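Local coordinates for protein carboxylesterase (EST-2) (Archaeoglobus fulgidus, PDB 5FRD) that probably hydrolyses carboxylic esters as a thermophilic alpha/beta hydrolase and holds a coenzyme A molecule in the vicinity of its active site, at residues Glu152-Arg155 and Arg156-Asp160; Phe175-Leu178 and Glu179-Arg182; Leu202-Leu205 and Lys206-Glu209; Ser227-Val230 and Met231-Lys234. All coordinates share one frame; numbering follows the deposited sequence.

How the interactions relate
All four contacts are local, each formed where a chain segment meets the residues directly after it. Interaction 1 lies wholly within helix 149-160, whose lysines are linked to a glutamate through waters. Interactions 2, 3 and 4 each sit where a loop turns into a helix. Interaction 4 is the most buried, held by methionines and one carboxylate; interactions 2 and 3 are partly buried and both border coenzyme A, the former through a leucine, the latter through a tyrosine ring and a carbonyl. Interaction 4 touches interaction 1 through Met-229 and Lys-154, and interaction 3 through His-228 and Leu-202, whereas interactions 1 and 2 have centres about 32 Å apart.

Interaction 1: Glu152-Arg155 and Arg156-Asp160; sequences EKKR and REFLD
Lys-154 lays its aliphatic chain over one face of the Phe-158 ring, four residues further along helix 149-160. Its CG stands 4.3 Å from the ring centroid and 11° off the normal, a CH-pi contact centred on the ring. With CG anti to the backbone N (chi1 -175°) the chain runs on extended as far as CE and bends only at its last torsion, which brings Lys-154 NZ to 3.4 Å from Phe-158 CE1. The ammonium also gives a hydrogen bond to a water, and that water donates to Glu-157 OE1. Glu-157 works in two directions: a second water accepts from Lys-153 NZ at 2.9 Å and donates to Glu-157 OE2 at 2.7 Å. The direct separation of Lys-153 NZ and Glu-157 OE2 is 4.2 Å, too long for a direct salt bridge, and water mediates between the charges. On another side of the helix, Leu-159 CD1 rests over one face of the Arg-155 guanidinium, 3.8 Å from Arg-155 NH1. That flat group is fixed from outside by salt bridges to Asp-137 and Glu-133. Phe-158 also packs on Val-136, Met-139 and Leu-140 of helix 132-141. Both helices belong to the insertion between strands 106-112 and 192-197, which in alpha/beta hydrolases typically forms the cap; Lys-154 reaches from it to Met-229. The methylenes of Lys-154 thus pack on the ring while a water satisfies its ammonium, and the two waters probably relay the attraction between the lysines and Glu-157 without direct pairing.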
loop_
_atom_site.group_PDB
_atom_site.type_symbol
_atom_site.label_atom_id
_atom_site.label_comp_id
_atom_site.label_asym_id
_atom_site.label_seq_id
_atom_site.Cartn_x
_atom_site.Cartn_y
_atom_site.Cartn_z
ATOM N N GLU A 152 6.469 15.243 -10.252
ATOM C CA GLU A 152 5.590 16.045 -11.101
ATOM C C GLU A 152 4.368 15.274 -11.570
ATOM O O GLU A 152 3.254 15.778 -11.600
ATOM C CB GLU A 152 6.343 16.582 -12.320
ATOM C CG GLU A 152 7.313 17.683 -11.950
ATOM C CD GLU A 152 6.629 18.946 -11.449
ATOM O OE1 GLU A 152 5.496 19.257 -11.867
ATOM O OE2 GLU A 152 7.240 19.642 -10.629
ATOM N N LYS A 153 4.593 14.021 -11.951
ATOM C CA LYS A 153 3.473 13.190 -12.366
ATOM C C LYS A 153 2.481 12.957 -11.244
ATOM O O LYS A 153 1.286 13.047 -11.462
ATOM C CB LYS A 153 3.897 11.845 -12.901
ATOM C CG LYS A 153 2.729 11.127 -13.557
ATOM C CD LYS A 153 3.205 10.314 -14.738
ATOM C CE LYS A 153 2.144 9.344 -15.223
ATOM N NZ LYS A 153 1.031 10.012 -15.958
ATOM N N LYS A 154 2.981 12.642 -10.049
ATOM C CA LYS A 154 2.087 12.365 -8.928
ATOM C C LYS A 154 1.320 13.610 -8.524
ATOM O O LYS A 154 0.158 13.535 -8.174
ATOM C CB LYS A 154 2.844 11.805 -7.732
ATOM C CG LYS A 154 1.881 11.400 -6.596
ATOM C CD LYS A 154 2.509 10.396 -5.644
ATOM C CE LYS A 154 1.567 9.826 -4.600
ATOM N NZ LYS A 154 0.560 8.870 -5.120
ATOM N N ARG A 155 1.994 14.774 -8.611
ATOM C CA ARG A 155 1.321 16.027 -8.345
ATOM C C ARG A 155 0.132 16.266 -9.276
ATOM O O ARG A 155 -0.950 16.636 -8.850
ATOM C CB ARG A 155 2.329 17.175 -8.415
ATOM C CG ARG A 155 1.785 18.529 -8.043
ATOM C CD ARG A 155 2.880 19.591 -8.030
ATOM N NE ARG A 155 2.276 20.923 -7.953
ATOM C CZ ARG A 155 1.736 21.545 -9.012
ATOM N NH1 ARG A 155 1.672 20.946 -10.200
ATOM N NH2 ARG A 155 1.203 22.752 -8.877
ATOM N N ARG A 156 0.323 16.005 -10.571
ATOM C CA ARG A 156 -0.780 16.154 -11.500
ATOM C C ARG A 156 -1.908 15.152 -11.249
ATOM O O ARG A 156 -3.081 15.461 -11.340
ATOM C CB ARG A 156 -0.303 16.042 -12.946
ATOM C CG ARG A 156 0.617 17.184 -13.347
ATOM C CD ARG A 156 0.778 17.292 -14.859
ATOM N NE ARG A 156 1.252 16.032 -15.398
ATOM C CZ ARG A 156 2.520 15.653 -15.425
ATOM N NH1 ARG A 156 3.519 16.439 -15.025
ATOM N NH2 ARG A 156 2.812 14.452 -15.935
ATOM N N GLU A 157 -1.510 13.918 -10.941
ATOM C CA GLU A 157 -2.511 12.905 -10.565
ATOM C C GLU A 157 -3.348 13.351 -9.378
ATOM O O GLU A 157 -4.564 13.252 -9.382
ATOM C CB GLU A 157 -1.827 11.566 -10.264
ATOM C CG GLU A 157 -1.244 10.872 -11.487
ATOM C CD GLU A 157 -0.455 9.641 -11.173
ATOM O OE1 GLU A 157 -0.128 9.401 -9.995
ATOM O OE2 GLU A 157 -0.184 8.877 -12.134
ATOM N N PHE A 158 -2.681 13.843 -8.335
ATOM C CA PHE A 158 -3.411 14.299 -7.152
ATOM C C PHE A 158 -4.343 15.476 -7.469
ATOM O O PHE A 158 -5.482 15.499 -6.999
ATOM C CB PHE A 158 -2.413 14.650 -6.048
ATOM C CG PHE A 158 -1.986 13.490 -5.160
ATOM C CD1 PHE A 158 -2.269 12.153 -5.452
ATOM C CD2 PHE A 158 -1.296 13.773 -3.988
ATOM C CE1 PHE A 158 -1.865 11.144 -4.590
ATOM C CE2 PHE A 158 -0.860 12.777 -3.134
ATOM C CZ PHE A 158 -1.171 11.465 -3.434
ATOM N N LEU A 159 -3.859 16.413 -8.297
ATOM C CA LEU A 159 -4.723 17.541 -8.687
ATOM C C LEU A 159 -5.942 17.093 -9.479
ATOM O O LEU A 159 -6.989 17.701 -9.411
ATOM C CB LEU A 159 -3.919 18.582 -9.454
ATOM C CG LEU A 159 -2.883 19.327 -8.627
ATOM C CD1 LEU A 159 -2.000 20.195 -9.520
ATOM C CD2 LEU A 159 -3.524 20.177 -7.531
ATOM N N ASP A 160 -5.792 16.002 -10.249
ATOM C CA ASP A 160 -6.892 15.382 -10.986
ATOM C C ASP A 160 -7.826 14.490 -10.160
ATOM O O ASP A 160 -8.878 14.053 -10.637
ATOM C CB ASP A 160 -6.331 14.575 -12.168
ATOM C CG ASP A 160 -5.803 15.450 -13.308
ATOM O OD1 ASP A 160 -6.075 16.674 -13.323
ATOM O OD2 ASP A 160 -5.112 14.894 -14.217
HETATM O O HOH W 1 -1.290 9.015 -14.632
HETATM O O HOH W 2 -1.273 9.293 -7.394
#

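Interaction 2: Phe175-Leu178 and Glu179-Arg182; sequences FDLL and EDYR. With COA (coenzyme A), chain C.
Leu-178 lies over one face of the Arg-182 guanidinium: its CD2 is 3.6 Å from Arg-182 NH1 and 3.5 Å above the plane. The other branch turns to the ligand, with Leu-178 CD1 3.8 Å from C2A of the coenzyme A adenine. One leucine thus touches both the arginine and the base, and an alanine here would probably open a gap beside the adenine and remove the cover from one guanidinium face. In the conformers described, Arg-182 NH1 also meets Glu-179 OE2 in the guanidinium plane, a 2.7 Å salt bridge. Nearby, Leu-177 CB packs at 4.0 Å against Tyr-181 CE2. Leu-177 is the N-cap residue of helix 178-182, and its O accepts from Tyr-181 N at 3.1 Å. The approach is an Asx turn: Asp-176 OD1 accepts from Leu-178 N, which meets it 41° out of the carboxylate plane. A water adds to this start of the helix, accepting from Glu-179 N and donating weakly to Asp-176 OD2. Another water donates both to Asp-176 O and to Asp-180 OD2. Further out, Asp-176 OD1 also forms a salt bridge with Arg-117, a coenzyme A-binding residue, while Tyr-181 OH is hydrogen-bonded to Gln-96 of helix 90-101.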
loop_
_atom_site.group_PDB
_atom_site.type_symbol
_atom_site.label_atom_id
_atom_site.label_comp_id
_atom_site.label_asym_id
_atom_site.label_seq_id
_atom_site.Cartn_x
_atom_site.Cartn_y
_atom_site.Cartn_z
ATOM N N PHE A 175 -8.315 5.561 10.885
ATOM C CA PHE A 175 -7.741 4.256 11.079
ATOM C C PHE A 175 -6.837 4.241 12.316
ATOM O O PHE A 175 -5.907 5.035 12.433
ATOM C CB PHE A 175 -6.930 3.866 9.823
ATOM C CG PHE A 175 -6.183 2.578 9.967
ATOM C CD1 PHE A 175 -6.843 1.360 9.874
ATOM C CD2 PHE A 175 -4.815 2.589 10.199
ATOM C CE1 PHE A 175 -6.153 0.191 10.021
ATOM C CE2 PHE A 175 -4.123 1.410 10.338
ATOM C CZ PHE A 175 -4.789 0.219 10.244
ATOM N N ASP A 176 -7.104 3.308 13.227
ATOM C CA ASP A 176 -6.371 3.246 14.493
ATOM C C ASP A 176 -6.408 1.844 15.086
ATOM O O ASP A 176 -7.435 1.421 15.644
ATOM C CB ASP A 176 -6.960 4.260 15.487
ATOM C CG ASP A 176 -6.219 4.283 16.809
ATOM O OD1 ASP A 176 -5.036 3.875 16.864
ATOM O OD2 ASP A 176 -6.834 4.685 17.814
ATOM N N LEU A 177 -5.276 1.148 14.986
ATOM C CA LEU A 177 -5.054 -0.124 15.636
ATOM C C LEU A 177 -3.949 -0.016 16.701
ATOM O O LEU A 177 -3.492 -1.041 17.199
ATOM C CB LEU A 177 -4.645 -1.158 14.598
ATOM C CG LEU A 177 -5.667 -1.553 13.543
ATOM C CD1 LEU A 177 -5.081 -2.550 12.564
ATOM C CD2 LEU A 177 -6.931 -2.136 14.170
ATOM N N LEU A 178 -3.534 1.187 17.059
ATOM C CA LEU A 178 -2.282 1.364 17.815
ATOM C C LEU A 178 -2.338 0.640 19.185
ATOM O O LEU A 178 -1.436 -0.120 19.519
ATOM C CB LEU A 178 -1.989 2.854 17.974
ATOM C CG LEU A 178 -0.634 3.278 18.518
ATOM C CD1 LEU A 178 0.445 2.979 17.501
ATOM C CD2 LEU A 178 -0.646 4.770 18.858
ATOM N N GLU A 179 -3.386 0.885 19.942
ATOM C CA GLU A 179 -3.490 0.306 21.282
ATOM C C GLU A 179 -3.637 -1.202 21.229
ATOM O O GLU A 179 -3.124 -1.888 22.093
ATOM C CB GLU A 179 -4.609 0.982 22.099
ATOM C CG GLU A 179 -4.253 2.408 22.507
ATOM C CD GLU A 179 -3.022 2.489 23.402
ATOM O OE1 GLU A 179 -2.874 1.628 24.302
ATOM O OE2 GLU A 179 -2.196 3.406 23.192
ATOM N N ASP A 180 -4.316 -1.712 20.202
ATOM C CA ASP A 180 -4.460 -3.152 20.029
ATOM C C ASP A 180 -3.117 -3.840 19.798
ATOM O O ASP A 180 -2.895 -4.945 20.268
ATOM C CB ASP A 180 -5.427 -3.459 18.888
ATOM C CG ASP A 180 -6.875 -3.069 19.196
ATOM O OD1 ASP A 180 -7.234 -2.818 20.361
ATOM O OD2 ASP A 180 -7.678 -3.031 18.246
ATOM N N TYR A 181 -2.194 -3.197 19.079
ATOM C CA TYR A 181 -0.842 -3.692 19.031
ATOM C C TYR A 181 -0.165 -3.558 20.405
ATOM O O TYR A 181 0.479 -4.490 20.841
ATOM C CB TYR A 181 0.017 -2.932 18.006
ATOM C CG TYR A 181 -0.139 -3.336 16.558
ATOM C CD1 TYR A 181 0.567 -4.404 16.031
ATOM C CD2 TYR A 181 -0.942 -2.589 15.707
ATOM C CE1 TYR A 181 0.450 -4.748 14.680
ATOM C CE2 TYR A 181 -1.073 -2.925 14.363
ATOM C CZ TYR A 181 -0.371 -3.979 13.861
ATOM O OH TYR A 181 -0.522 -4.300 12.522
ATOM N N ARG A 182 -0.279 -2.383 21.011
ATOM C CA ARG A 182 0.436 -2.059 22.265
ATOM C C ARG A 182 0.073 -3.023 23.390
ATOM O O ARG A 182 0.945 -3.432 24.141
ATOM C CB ARG A 182 0.146 -0.613 22.701
ATOM C CG ARG A 182 1.065 0.441 22.103
ATOM C CD ARG A 182 0.592 1.840 22.489
ATOM N NE ARG A 182 1.511 2.910 22.085
ATOM C CZ ARG A 182 1.211 4.213 22.043
ATOM N NH1 ARG A 182 -0.001 4.660 22.369
ATOM N NH2 ARG A 182 2.141 5.087 21.659
HETATM N N1A COA C . 3.017 4.377 15.096
HETATM C C2A COA C . 3.584 4.643 16.281
HETATM N N3A COA C . 3.200 5.687 17.027
HETATM C C4A COA C . 2.204 6.503 16.616
HETATM C C5A COA C . 1.537 6.281 15.350
HETATM C C6A COA C . 1.994 5.130 14.589
HETATM N N6A COA C . 1.429 4.859 13.394
HETATM N N7A COA C . 0.612 7.236 15.164
HETATM C C8A COA C . 0.666 8.001 16.270
HETATM N N9A COA C . 1.618 7.558 17.117
HETATM C C1B COA C . 1.967 8.192 18.402
HETATM C C2B COA C . 2.667 9.487 18.103
HETATM O O2B COA C . 4.056 9.250 17.882
HETATM C C3B COA C . 2.319 10.311 19.332
HETATM O O3B COA C . 3.226 9.978 20.381
HETATM P P3B COA C . 3.897 11.099 21.334
HETATM O O7A COA C . 2.681 11.675 22.030
HETATM O O8A COA C . 4.606 12.025 20.366
HETATM O O9A COA C . 4.837 10.299 22.209
HETATM C C4B COA C . 0.922 9.844 19.694
HETATM O O4B COA C . 0.793 8.531 19.113
HETATM C C5B COA C . -0.195 10.744 19.191
HETATM O O5B COA C . -0.090 10.875 17.764
HETATM P P1A COA C . -1.394 11.036 16.842
HETATM O O1A COA C . -2.441 10.075 17.227
HETATM O O2A COA C . -0.864 10.960 15.409
HETATM O O3A COA C . -2.029 12.487 17.119
HETATM P P2A COA C . -1.327 13.934 17.142
HETATM O O4A COA C . -2.517 14.836 17.322
HETATM O O5A COA C . -0.148 13.923 18.066
HETATM O O6A COA C . -0.665 14.179 15.685
HETATM C CBP COA C . -0.511 14.554 13.353
HETATM C CCP COA C . -1.463 14.297 14.514
HETATM C CDP COA C . -1.336 14.614 12.069
HETATM C CEP COA C . 0.193 15.905 13.593
HETATM C CAP COA C . 0.517 13.397 13.279
HETATM O OAP COA C . -0.170 12.120 13.215
HETATM C C9P COA C . 1.456 13.533 12.101
HETATM O O9P COA C . 2.282 14.421 12.075
HETATM N N8P COA C . 1.344 12.612 11.127
HETATM C C7P COA C . 2.276 12.498 10.002
HETATM C C6P COA C . 1.864 13.296 8.768
HETATM C C5P COA C . 0.673 12.806 7.969
HETATM O O5P COA C . -0.231 13.589 7.648
HETATM N N4P COA C . 0.683 11.529 7.578
HETATM C C3P COA C . -0.330 10.968 6.715
HETATM C C2P COA C . -0.562 9.520 7.080
HETATM S S1P COA C . -1.715 8.802 5.889
HETATM O O HOH W 3 -5.606 2.724 19.526
HETATM O O HOH W 4 -8.766 -0.541 17.166
#

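Interaction 3: Leu202-Leu205 and Lys206-Glu209; sequences LTPL and KYHE. With COA (coenzyme A), chain C.
Tyr-207 is sandwiched between Pro-204 and the adenine of coenzyme A, in the turn that opens helix 205-214 of this alpha/beta hydrolase fold. Over one face stands Pro-204 CD, 3.6 Å from the ring centroid and only 2° off its normal, a CH-pi contact. Across the opposite face lies the adenine, with its amino N6A 3.3 Å above the ring plane. Chi1 of -70° places the tyrosine CG beside its backbone N, which carries the ring back along the preceding loop to both partners. Replacing Tyr-207 by an alanine would probably leave the adenine without the ring that covers it and the proline ring without a partner. Thr-203 crosses Tyr-207 at about a right angle, its CB 3.9 Å from Tyr-207 CD2. The threonine hydroxyl is engaged elsewhere, hydrogen-bonded to Asp-200 of a probable Ser-His-Asp triad. His-208 turns its edge to the loop, and its ND1 donates to Pro-204 O at 3.0 Å, with that oxygen near the imidazole plane. The same oxygen accepts from Tyr-207 N, and the two donors arrive from opposite faces of the carbonyl plane. Both nitrogens of the imidazole are thus used, since NE2 bonds to Thr-114 N, fixing its rotation. Upstream, the ligand's pantetheine arm is held by the main chain: coenzyme A N4P donates to Leu-202 O at 2.9 Å, with an N-H...O angle of 160°.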
loop_
_atom_site.group_PDB
_atom_site.type_symbol
_atom_site.label_atom_id
_atom_site.label_comp_id
_atom_site.label_asym_id
_atom_site.label_seq_id
_atom_site.Cartn_x
_atom_site.Cartn_y
_atom_site.Cartn_z
ATOM N N LEU A 202 5.615 11.387 5.952
ATOM C CA LEU A 202 4.207 11.077 6.122
ATOM C C LEU A 202 4.020 9.910 7.085
ATOM O O LEU A 202 3.092 9.899 7.886
ATOM C CB LEU A 202 3.536 10.777 4.780
ATOM C CG LEU A 202 3.382 11.970 3.834
ATOM C CD1 LEU A 202 2.896 11.516 2.474
ATOM C CD2 LEU A 202 2.411 12.982 4.466
ATOM N N THR A 203 4.861 8.890 6.929
ATOM C CA THR A 203 4.839 7.700 7.786
ATOM C C THR A 203 6.304 7.463 8.144
ATOM O O THR A 203 7.027 6.772 7.473
ATOM C CB THR A 203 4.221 6.478 7.064
ATOM O OG1 THR A 203 4.861 6.255 5.815
ATOM C CG2 THR A 203 2.750 6.679 6.805
ATOM N N PRO A 204 6.760 8.125 9.220
ATOM C CA PRO A 204 8.199 8.169 9.472
ATOM C C PRO A 204 8.756 6.898 10.096
ATOM O O PRO A 204 8.028 5.915 10.355
ATOM C CB PRO A 204 8.340 9.365 10.415
ATOM C CG PRO A 204 7.043 9.434 11.104
ATOM C CD PRO A 204 6.007 9.008 10.110
ATOM N N LEU A 205 10.055 6.908 10.358
ATOM C CA LEU A 205 10.751 5.756 10.897
ATOM C C LEU A 205 10.064 5.183 12.118
ATOM O O LEU A 205 9.919 3.971 12.211
ATOM C CB LEU A 205 12.175 6.143 11.262
ATOM C CG LEU A 205 13.021 5.064 11.913
ATOM C CD1 LEU A 205 13.210 3.865 10.975
ATOM C CD2 LEU A 205 14.372 5.631 12.301
ATOM N N LYS A 206 9.631 6.019 13.053
ATOM C CA LYS A 206 9.026 5.493 14.278
ATOM C C LYS A 206 7.791 4.652 14.025
ATOM O O LYS A 206 7.546 3.737 14.780
ATOM C CB LYS A 206 8.708 6.575 15.277
ATOM C CG LYS A 206 9.938 7.164 15.951
ATOM C CD LYS A 206 9.560 8.426 16.732
ATOM C CE LYS A 206 10.793 9.265 17.113
ATOM N NZ LYS A 206 10.664 9.892 18.462
ATOM N N TYR A 207 7.030 4.940 12.963
ATOM C CA TYR A 207 5.863 4.104 12.681
ATOM C C TYR A 207 6.300 2.686 12.315
ATOM O O TYR A 207 5.588 1.698 12.602
ATOM C CB TYR A 207 5.038 4.642 11.534
ATOM C CG TYR A 207 4.270 5.920 11.757
ATOM C CD1 TYR A 207 4.494 6.753 12.871
ATOM C CD2 TYR A 207 3.289 6.315 10.843
ATOM C CE1 TYR A 207 3.774 7.948 13.044
ATOM C CE2 TYR A 207 2.576 7.503 11.004
ATOM C CZ TYR A 207 2.843 8.327 12.101
ATOM O OH TYR A 207 2.175 9.538 12.290
ATOM N N HIS A 208 7.460 2.572 11.669
ATOM C CA HIS A 208 7.982 1.301 11.172
ATOM C C HIS A 208 8.733 0.539 12.264
ATOM O O HIS A 208 8.630 -0.683 12.356
ATOM C CB HIS A 208 8.781 1.564 9.900
ATOM C CG HIS A 208 7.908 2.113 8.815
ATOM N ND1 HIS A 208 7.576 3.444 8.718
ATOM C CD2 HIS A 208 7.174 1.476 7.884
ATOM C CE1 HIS A 208 6.715 3.604 7.730
ATOM N NE2 HIS A 208 6.457 2.422 7.215
ATOM N N GLU A 209 9.466 1.270 13.095
ATOM C CA GLU A 209 10.012 0.642 14.302
ATOM C C GLU A 209 8.889 0.144 15.214
ATOM O O GLU A 209 9.059 -0.877 15.854
ATOM C CB GLU A 209 10.931 1.609 15.051
ATOM C CG GLU A 209 12.267 1.845 14.386
ATOM C CD GLU A 209 13.281 0.733 14.554
ATOM O OE1 GLU A 209 12.942 -0.359 15.069
ATOM O OE2 GLU A 209 14.457 0.939 14.149
HETATM N N1A COA C . 3.017 4.377 15.096
HETATM C C2A COA C . 3.584 4.643 16.281
HETATM N N3A COA C . 3.200 5.687 17.027
HETATM C C4A COA C . 2.204 6.503 16.616
HETATM C C5A COA C . 1.537 6.281 15.350
HETATM C C6A COA C . 1.994 5.130 14.589
HETATM N N6A COA C . 1.429 4.859 13.394
HETATM N N7A COA C . 0.612 7.236 15.164
HETATM C C8A COA C . 0.666 8.001 16.270
HETATM N N9A COA C . 1.618 7.558 17.117
HETATM C C1B COA C . 1.967 8.192 18.402
HETATM C C2B COA C . 2.667 9.487 18.103
HETATM O O2B COA C . 4.056 9.250 17.882
HETATM C C3B COA C . 2.319 10.311 19.332
HETATM O O3B COA C . 3.226 9.978 20.381
HETATM P P3B COA C . 3.897 11.099 21.334
HETATM O O7A COA C . 2.681 11.675 22.030
HETATM O O8A COA C . 4.606 12.025 20.366
HETATM O O9A COA C . 4.837 10.299 22.209
HETATM C C4B COA C . 0.922 9.844 19.694
HETATM O O4B COA C . 0.793 8.531 19.113
HETATM C C5B COA C . -0.195 10.744 19.191
HETATM O O5B COA C . -0.090 10.875 17.764
HETATM P P1A COA C . -1.394 11.036 16.842
HETATM O O1A COA C . -2.441 10.075 17.227
HETATM O O2A COA C . -0.864 10.960 15.409
HETATM O O3A COA C . -2.029 12.487 17.119
HETATM P P2A COA C . -1.327 13.934 17.142
HETATM O O4A COA C . -2.517 14.836 17.322
HETATM O O5A COA C . -0.148 13.923 18.066
HETATM O O6A COA C . -0.665 14.179 15.685
HETATM C CBP COA C . -0.511 14.554 13.353
HETATM C CCP COA C . -1.463 14.297 14.514
HETATM C CDP COA C . -1.336 14.614 12.069
HETATM C CEP COA C . 0.193 15.905 13.593
HETATM C CAP COA C . 0.517 13.397 13.279
HETATM O OAP COA C . -0.170 12.120 13.215
HETATM C C9P COA C . 1.456 13.533 12.101
HETATM O O9P COA C . 2.282 14.421 12.075
HETATM N N8P COA C . 1.344 12.612 11.127
HETATM C C7P COA C . 2.276 12.498 10.002
HETATM C C6P COA C . 1.864 13.296 8.768
HETATM C C5P COA C . 0.673 12.806 7.969
HETATM O O5P COA C . -0.231 13.589 7.648
HETATM N N4P COA C . 0.683 11.529 7.578
HETATM C C3P COA C . -0.330 10.968 6.715
HETATM C C2P COA C . -0.562 9.520 7.080
HETATM S S1P COA C . -1.715 8.802 5.889
#

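Interaction 4: Ser227-Val230 and Met231-Lys234; sequences SHMV and MLEK
Glu-233 reaches back from its helix to the loop before it, and Ser-227 N donates to its OE1 at 2.8 Å. This bond meets the carboxylate on the syn side, 31° out of its plane; the chain is extended beyond CG (chi2 175°), which gives it the span to reach Ser-227. The second carboxylate oxygen, Glu-233 OE2, accepts from Ala-145 N, so both oxygens serve backbone amides and tie two loops together. Among main-chain bonds, Met-229 O receives Glu-233 N at 2.9 Å in the carbonyl plane and Leu-232 N at 3.0 Å from above it. Met-229, the centre of an inverse gamma turn, is also the N-cap residue of helix 230-233. The apolar part gathers round its methyl: Met-229 CE lies 3.7 Å from Leu-232 CD1, the two chains side by side, and 4.2 Å from Met-231 SD. In the same loop, His-228 ND1 is hydrogen-bonded to Asp-200, consistent with the histidine of a Ser-His-Asp triad with Ser-89. Met-231 packs on strands 83-88 and 106-112, while Val-230 lies against Val-112 and against Ile-223 of strand 218-223, setting the short helix against the central sheet.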
loop_
_atom_site.group_PDB
_atom_site.type_symbol
_atom_site.label_atom_id
_atom_site.label_comp_id
_atom_site.label_asym_id
_atom_site.label_seq_id
_atom_site.Cartn_x
_atom_site.Cartn_y
_atom_site.Cartn_z
ATOM N N SER A 227 11.857 8.640 0.117
ATOM C CA SER A 227 10.893 9.107 1.078
ATOM C C SER A 227 9.707 8.134 1.059
ATOM O O SER A 227 9.911 6.934 0.927
ATOM C CB SER A 227 10.511 10.553 0.735
ATOM O OG SER A 227 9.552 11.073 1.640
ATOM N N HIS A 228 8.501 8.638 1.173
ATOM C CA HIS A 228 7.282 7.818 1.232
ATOM C C HIS A 228 7.093 6.980 -0.004
ATOM O O HIS A 228 6.655 5.827 0.116
ATOM C CB HIS A 228 6.091 8.741 1.469
ATOM C CG HIS A 228 4.799 8.077 1.826
ATOM N ND1 HIS A 228 4.647 7.337 2.967
ATOM C CD2 HIS A 228 3.576 8.139 1.251
ATOM C CE1 HIS A 228 3.381 6.961 3.077
ATOM N NE2 HIS A 228 2.713 7.413 2.040
ATOM N N MET A 229 7.451 7.496 -1.174
ATOM C CA MET A 229 7.222 6.793 -2.457
ATOM C C MET A 229 8.382 5.867 -2.860
ATOM O O MET A 229 8.782 5.783 -4.025
ATOM C CB MET A 229 6.924 7.812 -3.570
ATOM C CG MET A 229 5.780 8.744 -3.280
ATOM S SD MET A 229 4.275 7.916 -2.752
ATOM C CE MET A 229 3.918 6.913 -4.170
ATOM N N VAL A 230 8.864 5.111 -1.880
ATOM C CA VAL A 230 10.062 4.299 -1.999
ATOM C C VAL A 230 10.039 3.293 -3.156
ATOM O O VAL A 230 11.043 3.043 -3.799
ATOM C CB VAL A 230 10.374 3.646 -0.647
ATOM C CG1 VAL A 230 9.244 2.724 -0.173
ATOM C CG2 VAL A 230 11.676 2.886 -0.694
ATOM N N MET A 231 8.871 2.713 -3.457
ATOM C CA MET A 231 8.782 1.710 -4.528
ATOM C C MET A 231 8.953 2.311 -5.915
ATOM O O MET A 231 9.272 1.588 -6.839
ATOM C CB MET A 231 7.455 0.934 -4.437
ATOM C CG MET A 231 6.206 1.697 -4.863
ATOM S SD MET A 231 5.754 3.149 -3.914
ATOM C CE MET A 231 5.491 2.322 -2.380
ATOM N N LEU A 232 8.704 3.621 -6.034
ATOM C CA LEU A 232 8.916 4.380 -7.270
ATOM C C LEU A 232 10.259 5.070 -7.286
ATOM O O LEU A 232 10.850 5.229 -8.349
ATOM C CB LEU A 232 7.828 5.456 -7.418
ATOM C CG LEU A 232 6.409 4.949 -7.610
ATOM C CD1 LEU A 232 5.406 6.084 -7.466
ATOM C CD2 LEU A 232 6.275 4.281 -8.963
ATOM N N GLU A 233 10.721 5.541 -6.137
ATOM C CA GLU A 233 11.955 6.361 -6.096
ATOM C C GLU A 233 13.220 5.527 -6.112
ATOM O O GLU A 233 14.262 5.977 -6.635
ATOM C CB GLU A 233 11.978 7.213 -4.826
ATOM C CG GLU A 233 10.911 8.283 -4.658
ATOM C CD GLU A 233 11.019 8.954 -3.288
ATOM O OE1 GLU A 233 10.492 8.389 -2.316
ATOM O OE2 GLU A 233 11.652 10.048 -3.197
ATOM N N LYS A 234 13.172 4.366 -5.484
ATOM C CA LYS A 234 14.305 3.465 -5.361
ATOM C C LYS A 234 13.824 2.051 -5.658
ATOM O O LYS A 234 13.953 1.159 -4.834
ATOM C CB LYS A 234 14.948 3.540 -3.978
ATOM C CG LYS A 234 15.615 4.874 -3.679
ATOM C CD LYS A 234 16.858 5.082 -4.498
ATOM C CE LYS A 234 17.532 6.384 -4.076
ATOM N NZ LYS A 234 18.782 6.595 -4.835
#